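Long-range contacts in S-adenosyl-L-methionine methyl transferase (Ruegeria pomeroyi DSS-3, PDB 3IHT), which binds S-adenosylmethionine in a Rossmann-like fold and probably transfers its methyl group to a substrate that remains unidentified: residues G64-V69 with E84-L89; H111-G116 with V144-M149; K121-A126 with R148-G153. One frame throughout, in Å; residues are numbered along the deposited sequence. Where two conformers were deposited one is given.

Interactions 1 and 2 are two parallel pairings in one mixed seven-stranded sheet of order 3-2-1-4-5-7-6, the arrangement of Rossmann-like methyltransferases. Interaction 1 joins the outermost strand 87-89 to strand 67-71, and interaction 2 joins strands 107-112 and 141-145; their centres lie 19 Å apart. Interaction 2 reaches S-adenosylmethionine directly through D113, L114 and G115, whereas the V69 side chain of interaction 1 stays about 8 Å from it. Interaction 3 continues from interaction 2, with centres 8 Å apart and R148 and M149 shared, and packs helix 119-133 against the loop after strand 141-145. Interactions 1 and 3 lie on opposite sides of the chain's centre, with their own centres 24 Å apart.

Interaction 1 (G64-V69 with E84-L89); sequences GREIYV and EAQLIL
Y68 lies against Q86 where strand 87-89 joins strand 67-71 in parallel at one margin of the Rossmann-like sheet. The V69-L87 bridge has a CA-CA distance of 5.0 Å, and the short strand axes diverge by only 22°. Two nearly straight backbone bonds define the pairing, V69 N to Q86 O and I88 N to V69 O, both 2.8 Å, so V69 donates and accepts on the same edge.

Followed outward, the Y68 side chain begins with CB near both Q86 O and I88 CD1. CG stays beside the backbone N, and CD2 passes Q86 CA and lies 4.0 Å from I88 CD1. CE2 then comes 3.7 Å from A85 O. Q86 CG sits over one ring face, offset toward the rim, in a CH-pi contact 4.2 Å from the centroid and 16° off the normal, while Q86 CB packs 3.3 Å from I67 O. F103 also meets the tyrosine ring. At the tip, in one of the two conformers modelled for E66, Y68 OH donates to E66 OE1 over 2.7 Å, reaching that oxygen from above the carboxylate plane, 46° out of it.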
loop_
_atom_site.group_PDB
_atom_site.type_symbol
_atom_site.label_atom_id
_atom_site.label_comp_id
_atom_site.label_asym_id
_atom_site.label_seq_id
_atom_site.Cartn_x
_atom_site.Cartn_y
_atom_site.Cartn_z
ATOM N N GLY A 64 10.853 -1.510 -25.097
ATOM C CA GLY A 64 10.435 -1.631 -26.499
ATOM C C GLY A 64 8.938 -1.670 -26.802
ATOM O O GLY A 64 8.532 -2.090 -27.907
ATOM N N ARG A 65 8.131 -1.250 -25.825
ATOM C CA ARG A 65 6.681 -1.098 -25.964
ATOM C C ARG A 65 6.264 0.190 -25.274
ATOM O O ARG A 65 6.882 0.606 -24.291
ATOM C CB ARG A 65 5.954 -2.267 -25.296
ATOM C CG ARG A 65 6.027 -3.545 -26.076
ATOM C CD ARG A 65 5.279 -4.665 -25.344
ATOM N NE ARG A 65 6.155 -5.403 -24.430
ATOM C CZ ARG A 65 5.734 -6.370 -23.636
ATOM N NH1 ARG A 65 4.449 -6.669 -23.594
ATOM N NH2 ARG A 65 6.601 -7.035 -22.868
ATOM N N GLU A 66 5.216 0.805 -25.801
ATOM C CA GLU A 66 4.605 2.003 -25.226
ATOM C C GLU A 66 3.718 1.575 -24.073
ATOM O O GLU A 66 3.206 0.440 -24.081
ATOM C CB GLU A 66 3.744 2.750 -26.275
ATOM C CG GLU A 66 4.447 3.080 -27.589
ATOM C CD GLU A 66 3.742 4.170 -28.418
ATOM O OE1 GLU A 66 2.611 3.943 -28.900
ATOM O OE2 GLU A 66 4.350 5.249 -28.617
ATOM N N ILE A 67 3.520 2.465 -23.106
ATOM C CA ILE A 67 2.554 2.217 -22.014
ATOM C C ILE A 67 1.504 3.341 -22.086
ATOM O O ILE A 67 1.862 4.518 -21.992
ATOM C CB ILE A 67 3.165 2.194 -20.613
ATOM C CG1 ILE A 67 4.306 1.164 -20.493
ATOM C CG2 ILE A 67 2.021 1.945 -19.536
ATOM C CD1 ILE A 67 5.288 1.429 -19.311
ATOM N N TYR A 68 0.235 2.995 -22.318
ATOM C CA TYR A 68 -0.874 3.950 -22.230
ATOM C C TYR A 68 -1.602 3.777 -20.901
ATOM O O TYR A 68 -1.867 2.631 -20.443
ATOM C CB TYR A 68 -1.863 3.786 -23.372
ATOM C CG TYR A 68 -1.333 4.199 -24.695
ATOM C CD1 TYR A 68 -0.544 3.328 -25.428
ATOM C CD2 TYR A 68 -1.555 5.484 -25.201
ATOM C CE1 TYR A 68 -0.020 3.713 -26.655
ATOM C CE2 TYR A 68 -1.001 5.880 -26.411
ATOM C CZ TYR A 68 -0.247 4.974 -27.122
ATOM O OH TYR A 68 0.310 5.299 -28.336
ATOM N N VAL A 69 -1.907 4.917 -20.272
ATOM C CA VAL A 69 -2.535 4.978 -18.972
ATOM C C VAL A 69 -3.951 5.495 -19.107
ATOM O O VAL A 69 -4.174 6.549 -19.693
ATOM C CB VAL A 69 -1.699 5.891 -17.995
ATOM C CG1 VAL A 69 -2.412 6.055 -16.676
ATOM C CG2 VAL A 69 -0.328 5.323 -17.763
ATOM N N GLU A 84 1.239 13.313 -21.545
ATOM C CA GLU A 84 -0.082 13.558 -22.106
ATOM C C GLU A 84 -0.406 12.660 -23.316
ATOM O O GLU A 84 -1.546 12.164 -23.406
ATOM C CB GLU A 84 -0.252 15.054 -22.461
ATOM C CG GLU A 84 -1.654 15.457 -22.791
ATOM C CD GLU A 84 -2.568 15.471 -21.557
ATOM O OE1 GLU A 84 -2.061 15.636 -20.433
ATOM O OE2 GLU A 84 -3.801 15.275 -21.715
ATOM N N ALA A 85 0.586 12.406 -24.184
ATOM C CA ALA A 85 0.349 11.621 -25.411
ATOM C C ALA A 85 -0.033 10.171 -25.093
ATOM O O ALA A 85 -0.717 9.549 -25.883
ATOM C CB ALA A 85 1.581 11.657 -26.359
ATOM N N GLN A 86 0.369 9.695 -23.927
ATOM C CA GLN A 86 0.103 8.330 -23.474
ATOM C C GLN A 86 -0.971 8.252 -22.406
ATOM O O GLN A 86 -1.196 7.188 -21.832
ATOM C CB GLN A 86 1.381 7.653 -23.026
ATOM C CG GLN A 86 2.161 7.024 -24.219
ATOM C CD GLN A 86 2.881 8.058 -24.971
ATOM O OE1 GLN A 86 3.640 8.818 -24.387
ATOM N NE2 GLN A 86 2.637 8.136 -26.273
ATOM N N LEU A 87 -1.651 9.369 -22.163
ATOM C CA LEU A 87 -2.775 9.399 -21.245
ATOM C C LEU A 87 -4.075 9.327 -22.037
ATOM O O LEU A 87 -4.273 10.083 -22.976
ATOM C CB LEU A 87 -2.712 10.674 -20.437
ATOM C CG LEU A 87 -3.871 10.973 -19.522
ATOM C CD1 LEU A 87 -4.015 9.878 -18.413
ATOM C CD2 LEU A 87 -3.692 12.397 -18.931
ATOM N N ILE A 88 -4.936 8.404 -21.636
ATOM C CA ILE A 88 -6.284 8.264 -22.169
ATOM C C ILE A 88 -7.216 8.624 -21.042
ATOM O O ILE A 88 -7.517 7.812 -20.132
ATOM C CB ILE A 88 -6.508 6.838 -22.728
ATOM C CG1 ILE A 88 -5.556 6.618 -23.903
ATOM C CG2 ILE A 88 -8.011 6.670 -23.215
ATOM C CD1 ILE A 88 -5.427 5.186 -24.423
ATOM N N LEU A 89 -7.655 9.866 -21.073
ATOM C CA LEU A 89 -8.366 10.452 -19.954
ATOM C C LEU A 89 -9.873 10.255 -20.087
ATOM O O LEU A 89 -10.461 10.509 -21.147
ATOM C CB LEU A 89 -8.028 11.949 -19.855
ATOM C CG LEU A 89 -8.633 12.715 -18.682
ATOM C CD1 LEU A 89 -7.905 12.412 -17.410
ATOM C CD2 LEU A 89 -8.616 14.232 -18.973
#

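Interaction 2 (H111-G116 with V144-M149); sequences HADLGG and VSSDRM. With SAM (S-adenosylmethionine), chain C.
S146 OG is gripped twice: it donates to D113 OD1 over 2.7 Å and accepts a hydrogen bond from water 2. The serine oxygen stands between its own backbone N and carbonyl carbon (chi1 45°) and meets OD1 on the anti side, 20° out of the carboxylate plane. The second oxygen of D113, OD2, accepts from the amino N of S-adenosylmethionine at 2.8 Å. The serine is thus placed as a second-shell residue and is likely to limit the rotation of a carboxylate that holds the cofactor.

Two waters continue the link beyond the strand ends. Water 1 accepts from L114 N and donates to D147 OD2; water 2 accepts from G115 N over 2.7 Å and donates to the same D147 oxygen. The waters, rather than a direct hydrogen bond, join the amides of L114 and G115 to D147. L114 CD2 packs 3.7 Å from the cofactor N9, and G115 O lies 3.5 Å from its methyl carbon CE.

Behind the pocket the strands pair in parallel, A112 N donating to V144 O and S146 N to A112 O. H111 is bonded through ND1 to E46 and touches L30 of helix 15-36, while L114 packs on I129 of helix 119-133.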
loop_
_atom_site.group_PDB
_atom_site.type_symbol
_atom_site.label_atom_id
_atom_site.label_comp_id
_atom_site.label_asym_id
_atom_site.label_seq_id
_atom_site.Cartn_x
_atom_site.Cartn_y
_atom_site.Cartn_z
ATOM N N HIS A 111 -3.165 -4.315 -17.762
ATOM C CA HIS A 111 -3.105 -4.413 -16.308
ATOM C C HIS A 111 -4.199 -3.566 -15.689
ATOM O O HIS A 111 -4.310 -2.374 -16.025
ATOM C CB HIS A 111 -1.754 -3.932 -15.753
ATOM C CG HIS A 111 -1.727 -3.899 -14.256
ATOM N ND1 HIS A 111 -1.407 -2.769 -13.527
ATOM C CD2 HIS A 111 -2.007 -4.867 -13.346
ATOM C CE1 HIS A 111 -1.527 -3.042 -12.235
ATOM N NE2 HIS A 111 -1.913 -4.302 -12.100
ATOM N N ALA A 112 -5.012 -4.162 -14.815
ATOM C CA ALA A 112 -6.052 -3.436 -14.107
ATOM C C ALA A 112 -5.890 -3.549 -12.603
ATOM O O ALA A 112 -5.784 -4.652 -12.054
ATOM C CB ALA A 112 -7.466 -3.915 -14.554
ATOM N N ASP A 113 -5.897 -2.394 -11.941
ATOM C CA ASP A 113 -5.953 -2.300 -10.489
ATOM C C ASP A 113 -6.942 -1.150 -10.187
ATOM O O ASP A 113 -6.554 -0.053 -9.808
ATOM C CB ASP A 113 -4.541 -2.008 -9.931
ATOM C CG ASP A 113 -4.480 -1.979 -8.414
ATOM O OD1 ASP A 113 -5.266 -2.711 -7.740
ATOM O OD2 ASP A 113 -3.624 -1.183 -7.867
ATOM N N LEU A 114 -8.206 -1.400 -10.497
ATOM C CA LEU A 114 -9.255 -0.391 -10.502
ATOM C C LEU A 114 -10.074 -0.367 -9.207
ATOM O O LEU A 114 -10.936 0.522 -9.028
ATOM C CB LEU A 114 -10.183 -0.629 -11.702
ATOM C CG LEU A 114 -9.522 -0.388 -13.072
ATOM C CD1 LEU A 114 -10.157 -1.312 -14.186
ATOM C CD2 LEU A 114 -9.616 1.093 -13.425
ATOM N N GLY A 115 -9.809 -1.312 -8.304
ATOM C CA GLY A 115 -10.608 -1.459 -7.103
ATOM C C GLY A 115 -10.466 -0.337 -6.102
ATOM O O GLY A 115 -9.389 0.272 -5.977
ATOM N N GLY A 116 -11.558 -0.058 -5.394
ATOM C CA GLY A 116 -11.556 0.849 -4.262
ATOM C C GLY A 116 -11.698 0.032 -2.988
ATOM O O GLY A 116 -11.334 -1.142 -2.945
ATOM N N VAL A 144 -3.689 -8.919 -16.645
ATOM C CA VAL A 144 -3.406 -9.099 -15.212
ATOM C C VAL A 144 -4.322 -8.155 -14.431
ATOM O O VAL A 144 -4.397 -6.955 -14.733
ATOM C CB VAL A 144 -1.947 -8.785 -14.871
ATOM C CG1 VAL A 144 -1.670 -8.858 -13.357
ATOM C CG2 VAL A 144 -1.004 -9.693 -15.672
ATOM N N SER A 145 -5.026 -8.709 -13.451
ATOM C CA SER A 145 -5.980 -7.927 -12.678
ATOM C C SER A 145 -5.900 -8.245 -11.194
ATOM O O SER A 145 -5.590 -9.334 -10.816
ATOM C CB SER A 145 -7.412 -8.243 -13.132
ATOM O OG SER A 145 -8.357 -7.322 -12.530
ATOM N N SER A 146 -6.195 -7.242 -10.363
ATOM C CA SER A 146 -6.330 -7.449 -8.941
ATOM C C SER A 146 -7.764 -7.840 -8.562
ATOM O O SER A 146 -8.052 -8.009 -7.377
ATOM C CB SER A 146 -5.857 -6.209 -8.167
ATOM O OG SER A 146 -6.359 -5.007 -8.725
ATOM N N ASP A 147 -8.641 -8.031 -9.571
ATOM C CA ASP A 147 -9.991 -8.577 -9.389
ATOM C C ASP A 147 -10.175 -9.801 -10.300
ATOM O O ASP A 147 -9.760 -9.763 -11.450
ATOM C CB ASP A 147 -11.025 -7.527 -9.868
ATOM C CG ASP A 147 -11.009 -6.203 -9.054
ATOM O OD1 ASP A 147 -11.351 -6.312 -7.859
ATOM O OD2 ASP A 147 -10.706 -5.092 -9.628
ATOM N N ARG A 148 -10.813 -10.853 -9.803
ATOM C CA ARG A 148 -11.259 -11.948 -10.647
ATOM C C ARG A 148 -12.143 -11.452 -11.806
ATOM O O ARG A 148 -13.034 -10.647 -11.581
ATOM C CB ARG A 148 -12.038 -12.967 -9.852
ATOM C CG ARG A 148 -12.381 -14.192 -10.696
ATOM C CD ARG A 148 -13.186 -15.195 -9.952
ATOM N NE ARG A 148 -12.462 -15.678 -8.787
ATOM C CZ ARG A 148 -11.624 -16.719 -8.759
ATOM N NH1 ARG A 148 -11.337 -17.423 -9.850
ATOM N NH2 ARG A 148 -11.043 -17.035 -7.597
HETATM N N MSE A 149 -11.870 -11.919 -13.028
HETATM C CA MSE A 149 -12.511 -11.383 -14.209
HETATM C C MSE A 149 -13.514 -12.378 -14.785
HETATM O O MSE A 149 -13.582 -13.525 -14.351
HETATM C CB MSE A 149 -11.462 -11.000 -15.247
HETATM C CG MSE A 149 -10.437 -10.031 -14.745
HETATM SE SE MSE A 149 -11.162 -8.298 -14.100
HETATM C CE MSE A 149 -11.327 -7.437 -15.816
HETATM N N SAM C . -2.216 0.567 -9.490
HETATM C CA SAM C . -2.090 1.931 -8.873
HETATM C C SAM C . -0.737 2.095 -8.142
HETATM O O SAM C . -0.447 3.140 -7.509
HETATM O OXT SAM C . 0.047 1.117 -8.091
HETATM C CB SAM C . -3.287 2.276 -7.965
HETATM C CG SAM C . -4.624 2.510 -8.705
HETATM S SD SAM C . -6.003 3.040 -7.594
HETATM C CE SAM C . -6.150 1.511 -6.614
HETATM C "C5'" SAM C . -7.407 2.904 -8.783
HETATM C "C4'" SAM C . -7.447 3.957 -9.881
HETATM O "O4'" SAM C . -8.421 3.549 -10.865
HETATM C "C3'" SAM C . -7.858 5.355 -9.407
HETATM O "O3'" SAM C . -6.914 6.355 -9.792
HETATM C "C2'" SAM C . -9.237 5.583 -10.021
HETATM O "O2'" SAM C . -9.613 6.939 -10.327
HETATM C "C1'" SAM C . -9.147 4.710 -11.263
HETATM N N9 SAM C . -10.486 4.336 -11.792
HETATM C C8 SAM C . -11.457 3.600 -11.139
HETATM N N7 SAM C . -12.526 3.459 -11.964
HETATM C C5 SAM C . -12.262 4.101 -13.128
HETATM C C6 SAM C . -13.005 4.255 -14.299
HETATM N N6 SAM C . -14.259 3.757 -14.416
HETATM N N1 SAM C . -12.412 4.946 -15.340
HETATM C C2 SAM C . -11.152 5.500 -15.256
HETATM N N3 SAM C . -10.423 5.355 -14.075
HETATM C C4 SAM C . -10.973 4.653 -13.044
HETATM O O HOH W 1 -8.898 -4.232 -11.400
HETATM O O HOH W 2 -8.785 -3.756 -7.983
#

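Interaction 3 (K121-A126 with R148-G153); sequences KNDRFA and RMYFEG. With NI (nickel (II) ion), chain D.
Helix 119-133 packs here against the irregular loop that follows strand 141-145 in the Rossmann-like fold, with Y150 of the loop reaching D123 of the helix. Y150 OH donates to D123 OD1 over 2.6 Å, using the syn lone pair of that oxygen. OD1 also lies at the ring edge, in plane, 3.5 Å from CE1, although the carboxylate and ring planes are turned 51° apart. With D123 CG anti to the backbone N (chi1 172°), the carboxylate is carried toward Y150 OH. The same OD1 accepts a second hydrogen bond, from water 3, which donates also to R148 O at 2.8 Å; a carboxylate oxygen, a phenol and a loop carbonyl are thereby tied together.

Next to this polar group, A126 CB points toward the loop, 3.5 Å from R148 O and 4.0 Å from the selenium of selenomethionine M149, whose chain bends at chi2 and chi3. Y150 CD1 packs 4.1 Å from A126 C, and R127 makes a cation-pi contact with the tyrosine ring. Replacing Y150 by an alanine would probably leave D123 OD1 without its phenol donor and open a gap beside A126. Farther along the loop, E152 OE2 binds a nickel ion at 1.9 Å.

With two donors on OD1, a negative charge on D123 would probably be stabilised, and a proton on the carboxylate disfavoured.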
loop_
_atom_site.group_PDB
_atom_site.type_symbol
_atom_site.label_atom_id
_atom_site.label_comp_id
_atom_site.label_asym_id
_atom_site.label_seq_id
_atom_site.Cartn_x
_atom_site.Cartn_y
_atom_site.Cartn_z
ATOM N N LYS A 121 -18.496 -3.961 -4.643
ATOM C CA LYS A 121 -18.540 -3.015 -5.761
ATOM C C LYS A 121 -17.407 -3.385 -6.724
ATOM O O LYS A 121 -17.580 -3.334 -7.918
ATOM C CB LYS A 121 -18.365 -1.546 -5.344
ATOM C CG LYS A 121 -19.510 -0.935 -4.572
ATOM C CD LYS A 121 -19.361 0.574 -4.409
ATOM C CE LYS A 121 -20.578 1.178 -3.719
ATOM N NZ LYS A 121 -20.394 2.652 -3.427
ATOM N N ASN A 122 -16.225 -3.748 -6.192
ATOM C CA ASN A 122 -15.120 -4.091 -7.092
ATOM C C ASN A 122 -15.456 -5.260 -8.017
ATOM O O ASN A 122 -15.111 -5.249 -9.209
ATOM C CB ASN A 122 -13.831 -4.376 -6.289
ATOM C CG ASN A 122 -13.308 -3.147 -5.563
ATOM O OD1 ASN A 122 -13.719 -2.002 -5.816
ATOM N ND2 ASN A 122 -12.364 -3.384 -4.645
ATOM N N ASP A 123 -16.116 -6.273 -7.467
ATOM C CA ASP A 123 -16.493 -7.454 -8.216
ATOM C C ASP A 123 -17.587 -7.173 -9.269
ATOM O O ASP A 123 -17.514 -7.665 -10.410
ATOM C CB ASP A 123 -16.902 -8.554 -7.287
ATOM C CG ASP A 123 -17.480 -9.741 -8.015
ATOM O OD1 ASP A 123 -16.759 -10.444 -8.757
ATOM O OD2 ASP A 123 -18.685 -9.994 -7.868
ATOM N N ARG A 124 -18.551 -6.323 -8.927
ATOM C CA ARG A 124 -19.531 -5.899 -9.951
ATOM C C ARG A 124 -18.874 -5.136 -11.115
ATOM O O ARG A 124 -19.265 -5.297 -12.284
ATOM C CB ARG A 124 -20.647 -5.069 -9.348
ATOM C CG ARG A 124 -21.514 -5.885 -8.400
ATOM C CD ARG A 124 -22.728 -5.108 -7.983
ATOM N NE ARG A 124 -22.453 -3.999 -7.073
ATOM C CZ ARG A 124 -22.398 -4.088 -5.745
ATOM N NH1 ARG A 124 -22.503 -5.244 -5.117
ATOM N NH2 ARG A 124 -22.245 -2.986 -5.035
ATOM N N PHE A 125 -17.881 -4.320 -10.791
ATOM C CA PHE A 125 -17.172 -3.561 -11.816
ATOM C C PHE A 125 -16.308 -4.457 -12.688
ATOM O O PHE A 125 -16.285 -4.318 -13.898
ATOM C CB PHE A 125 -16.299 -2.476 -11.180
ATOM C CG PHE A 125 -15.745 -1.487 -12.181
ATOM C CD1 PHE A 125 -16.580 -0.644 -12.881
ATOM C CD2 PHE A 125 -14.384 -1.414 -12.411
ATOM C CE1 PHE A 125 -16.087 0.270 -13.807
ATOM C CE2 PHE A 125 -13.870 -0.478 -13.339
ATOM C CZ PHE A 125 -14.716 0.352 -14.031
ATOM N N ALA A 126 -15.655 -5.425 -12.074
ATOM C CA ALA A 126 -14.887 -6.425 -12.795
ATOM C C ALA A 126 -15.791 -7.162 -13.818
ATOM O O ALA A 126 -15.400 -7.382 -14.977
ATOM C CB ALA A 126 -14.285 -7.427 -11.812
ATOM N N ARG A 148 -10.813 -10.853 -9.803
ATOM C CA ARG A 148 -11.259 -11.948 -10.647
ATOM C C ARG A 148 -12.143 -11.452 -11.806
ATOM O O ARG A 148 -13.034 -10.647 -11.581
ATOM C CB ARG A 148 -12.038 -12.967 -9.852
ATOM C CG ARG A 148 -12.381 -14.192 -10.696
ATOM C CD ARG A 148 -13.186 -15.195 -9.952
ATOM N NE ARG A 148 -12.462 -15.678 -8.787
ATOM C CZ ARG A 148 -11.624 -16.719 -8.759
ATOM N NH1 ARG A 148 -11.337 -17.423 -9.850
ATOM N NH2 ARG A 148 -11.043 -17.035 -7.597
HETATM N N MSE A 149 -11.870 -11.919 -13.028
HETATM C CA MSE A 149 -12.511 -11.383 -14.209
HETATM C C MSE A 149 -13.514 -12.378 -14.785
HETATM O O MSE A 149 -13.582 -13.525 -14.351
HETATM C CB MSE A 149 -11.462 -11.000 -15.247
HETATM C CG MSE A 149 -10.437 -10.031 -14.745
HETATM SE SE MSE A 149 -11.162 -8.298 -14.100
HETATM C CE MSE A 149 -11.327 -7.437 -15.816
ATOM N N TYR A 150 -14.318 -11.912 -15.732
ATOM C CA TYR A 150 -15.389 -12.678 -16.306
ATOM C C TYR A 150 -15.310 -12.669 -17.823
ATOM O O TYR A 150 -16.136 -12.052 -18.500
ATOM C CB TYR A 150 -16.711 -12.053 -15.850
ATOM C CG TYR A 150 -16.962 -12.119 -14.345
ATOM C CD1 TYR A 150 -16.424 -11.186 -13.485
ATOM C CD2 TYR A 150 -17.794 -13.109 -13.804
ATOM C CE1 TYR A 150 -16.660 -11.233 -12.122
ATOM C CE2 TYR A 150 -18.053 -13.147 -12.445
ATOM C CZ TYR A 150 -17.486 -12.234 -11.614
ATOM O OH TYR A 150 -17.769 -12.274 -10.262
ATOM N N PHE A 151 -14.290 -13.329 -18.364
ATOM C CA PHE A 151 -14.009 -13.319 -19.791
ATOM C C PHE A 151 -14.686 -14.478 -20.530
ATOM O O PHE A 151 -15.043 -15.471 -19.913
ATOM C CB PHE A 151 -12.499 -13.400 -20.031
ATOM C CG PHE A 151 -11.750 -12.196 -19.567
ATOM C CD1 PHE A 151 -12.087 -10.931 -20.058
ATOM C CD2 PHE A 151 -10.719 -12.302 -18.656
ATOM C CE1 PHE A 151 -11.386 -9.788 -19.638
ATOM C CE2 PHE A 151 -10.007 -11.163 -18.265
ATOM C CZ PHE A 151 -10.362 -9.908 -18.745
ATOM N N GLU A 152 -14.876 -14.310 -21.832
ATOM C CA GLU A 152 -15.497 -15.349 -22.683
ATOM C C GLU A 152 -14.473 -16.327 -23.258
ATOM O O GLU A 152 -14.718 -17.538 -23.325
ATOM C CB GLU A 152 -16.222 -14.670 -23.851
ATOM C CG GLU A 152 -17.481 -13.944 -23.478
ATOM C CD GLU A 152 -18.604 -14.889 -23.137
ATOM O OE1 GLU A 152 -18.462 -16.131 -23.329
ATOM O OE2 GLU A 152 -19.654 -14.393 -22.693
ATOM N N GLY A 153 -13.345 -15.791 -23.699
ATOM C CA GLY A 153 -12.362 -16.515 -24.487
ATOM C C GLY A 153 -10.983 -16.633 -23.853
ATOM O O GLY A 153 -10.238 -17.568 -24.181
HETATM NI NI NI D . -21.259 -15.398 -22.235
HETATM O O HOH W 3 -14.138 -9.899 -9.164
HETATM O O HOH W 4 -21.180 -17.449 -20.790
#